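UPF0098 protein YbcL (Escherichia coli, PDB 1FUX) is of unknown function but belongs to the phosphatidylethanolamine-binding protein family, as a periplasmic homodimer related to the mammalian Raf kinase inhibitor protein. Local coordinates at the interface of chains A and B. Numbering follows the deposited sequence. Chains: chain A/B, Hypothetical 19.5 KDA protein IN emre-rus intergenic region.

The interface of chains A and B. Residues chain A 64, 141; chain B 59-63, 100.
Part of the two-fold homodimer interface, this patch joins a tryptophan and a helix start of chain A, A:Trp64 and A:Ala141, to the B:Thr59–B:Gly62 loop, with B:Trp63 and B:Asp100 beside it, and symmetry repeats it with the chains exchanged. The indole N-H of A:Trp64 gives a hydrogen bond to the hydroxyl of B:Ser61, NE1 to OG 2.8 Å, with the oxygen close to the ring plane and an angle of 154° at the hydrogen. A phenylalanine in place of A:Trp64 would probably leave the B:Ser61 hydroxyl without this donor and a gap beside the loop. The serine is small enough to bring its oxygen to the ring edge, chi1 of 57° turning the hydroxyl out towards the indole. B:Thr59 faces both ways: its OG1 donates to B:Gly62 O at 2.7 Å and accepts from B:Ser61 N at 2.9 Å, while its methyl CG2 rests 3.2 Å from A:Ala141 O. The glycines B:Gly60 and B:Gly62, both with positive phi, suit this tight turn. The short side chain of A:Ala141 suits the corner between the B:Trp63 ring edge (CB to CE3 3.6 Å) and the B:Asp100 carboxylate (CB to OD2 3.4 Å). B:Asp100 lays its CB over the B:Trp63 ring, while water 1 links its OD1 (2.8 Å) to A:Ala141 N (3.0 Å). In the fold, A:Trp64 lies near the start of strand 63-72, A:Ala141 in the first turn of helix 140-148, and the partner loop runs into chain B's own strand 63-72.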
ATOM      1  N   TRP A  64      -5.141  -2.557  -0.845  1.00 11.37           N
ATOM      2  CA  TRP A  64      -5.263  -3.768   0.000  1.00 10.23           C
ATOM      3  C   TRP A  64      -6.582  -3.699   0.746  1.00 10.33           C
ATOM      4  O   TRP A  64      -6.808  -2.809   1.548  1.00  8.32           O
ATOM      5  CB  TRP A  64      -4.119  -3.817   1.013  1.00 11.51           C
ATOM      6  CG  TRP A  64      -2.786  -4.112   0.389  1.00 11.83           C
ATOM      7  CD1 TRP A  64      -1.739  -3.262   0.139  1.00 14.32           C
ATOM      8  CD2 TRP A  64      -2.353  -5.414  -0.054  1.00 13.26           C
ATOM      9  NE1 TRP A  64      -0.712  -3.964  -0.446  1.00 13.32           N
ATOM     10  CE2 TRP A  64      -1.048  -5.283  -0.559  1.00 12.08           C
ATOM     11  CE3 TRP A  64      -2.960  -6.680  -0.083  1.00 13.83           C
ATOM     12  CZ2 TRP A  64      -0.329  -6.349  -1.101  1.00 14.68           C
ATOM     13  CZ3 TRP A  64      -2.224  -7.745  -0.587  1.00 13.91           C
ATOM     14  CH2 TRP A  64      -0.926  -7.603  -1.089  1.00 15.81           C
ATOM     15  N   ALA A 141       1.681  -4.189   2.109  1.00 11.10           N
ATOM     16  CA  ALA A 141       2.971  -4.553   1.507  1.00 11.84           C
ATOM     17  C   ALA A 141       3.844  -5.415   2.390  1.00 11.50           C
ATOM     18  O   ALA A 141       4.547  -6.337   1.921  1.00 12.31           O
ATOM     19  CB  ALA A 141       3.729  -3.267   1.113  1.00 11.72           C
TER
ATOM     20  N   THR B  59       6.274  -7.391  -3.198  1.00 18.69           N
ATOM     21  CA  THR B  59       5.202  -7.522  -2.212  1.00 15.10           C
ATOM     22  C   THR B  59       3.853  -7.725  -2.851  1.00 15.67           C
ATOM     23  O   THR B  59       2.919  -8.091  -2.141  1.00 16.20           O
ATOM     24  CB  THR B  59       5.120  -6.185  -1.398  1.00 13.55           C
ATOM     25  OG1 THR B  59       4.836  -5.221  -2.404  1.00 14.51           O
ATOM     26  CG2 THR B  59       6.389  -5.809  -0.670  1.00 14.06           C
ATOM     27  N   GLY B  60       3.693  -7.356  -4.124  1.00 14.25           N
ATOM     28  CA  GLY B  60       2.368  -7.379  -4.723  1.00 15.33           C
ATOM     29  C   GLY B  60       1.835  -5.941  -4.818  1.00 13.97           C
ATOM     30  O   GLY B  60       0.914  -5.752  -5.616  1.00 15.66           O
ATOM     31  N   SER B  61       2.551  -5.032  -4.115  1.00 13.88           N
ATOM     32  CA  SER B  61       2.078  -3.628  -4.235  1.00 11.43           C
ATOM     33  C   SER B  61       3.260  -2.656  -4.241  1.00 11.07           C
ATOM     34  O   SER B  61       3.010  -1.452  -4.048  1.00 12.90           O
ATOM     35  CB  SER B  61       1.112  -3.279  -3.106  1.00  8.94           C
ATOM     36  OG  SER B  61       1.682  -3.466  -1.809  1.00 11.72           O
ATOM     37  N   GLY B  62       4.465  -3.105  -4.473  1.00 12.13           N
ATOM     38  CA  GLY B  62       5.654  -2.188  -4.351  1.00 11.75           C
ATOM     39  C   GLY B  62       5.854  -1.900  -2.864  1.00 10.66           C
ATOM     40  O   GLY B  62       5.436  -2.609  -1.936  1.00 11.40           O
ATOM     41  N   TRP B  63       6.418  -0.722  -2.589  1.00 13.41           N
ATOM     42  CA  TRP B  63       6.672  -0.221  -1.254  1.00 11.84           C
ATOM     43  C   TRP B  63       6.632   1.308  -1.200  1.00 13.49           C
ATOM     44  O   TRP B  63       7.323   1.973  -1.962  1.00 12.70           O
ATOM     45  CB  TRP B  63       8.050  -0.641  -0.750  1.00 14.72           C
ATOM     46  CG  TRP B  63       8.235  -0.557   0.718  1.00 13.86           C
ATOM     47  CD1 TRP B  63       8.752   0.461   1.480  1.00 13.64           C
ATOM     48  CD2 TRP B  63       7.890  -1.612   1.624  1.00 15.01           C
ATOM     49  NE1 TRP B  63       8.737   0.098   2.803  1.00 15.62           N
ATOM     50  CE2 TRP B  63       8.236  -1.182   2.914  1.00 15.91           C
ATOM     51  CE3 TRP B  63       7.321  -2.886   1.438  1.00 14.80           C
ATOM     52  CZ2 TRP B  63       8.033  -1.972   4.047  1.00 16.80           C
ATOM     53  CZ3 TRP B  63       7.169  -3.677   2.569  1.00 15.26           C
ATOM     54  CH2 TRP B  63       7.464  -3.197   3.858  1.00 14.44           C
ATOM     55  N   ASP B 100       5.151   2.298   4.295  1.00 12.15           N
ATOM     56  CA  ASP B 100       4.971   0.861   4.455  1.00 13.69           C
ATOM     57  C   ASP B 100       5.761   0.238   5.587  1.00 14.89           C
ATOM     58  O   ASP B 100       5.494  -0.897   6.008  1.00 15.11           O
ATOM     59  CB  ASP B 100       5.153   0.071   3.172  1.00 12.29           C
ATOM     60  CG  ASP B 100       3.934   0.187   2.297  1.00 14.12           C
ATOM     61  OD1 ASP B 100       2.764   0.423   2.730  1.00 16.82           O
ATOM     62  OD2 ASP B 100       4.110   0.117   1.059  1.00 12.87           O
TER
HETATM   63  O   HOH W   1       0.813  -1.365   1.945  1.00 11.76           O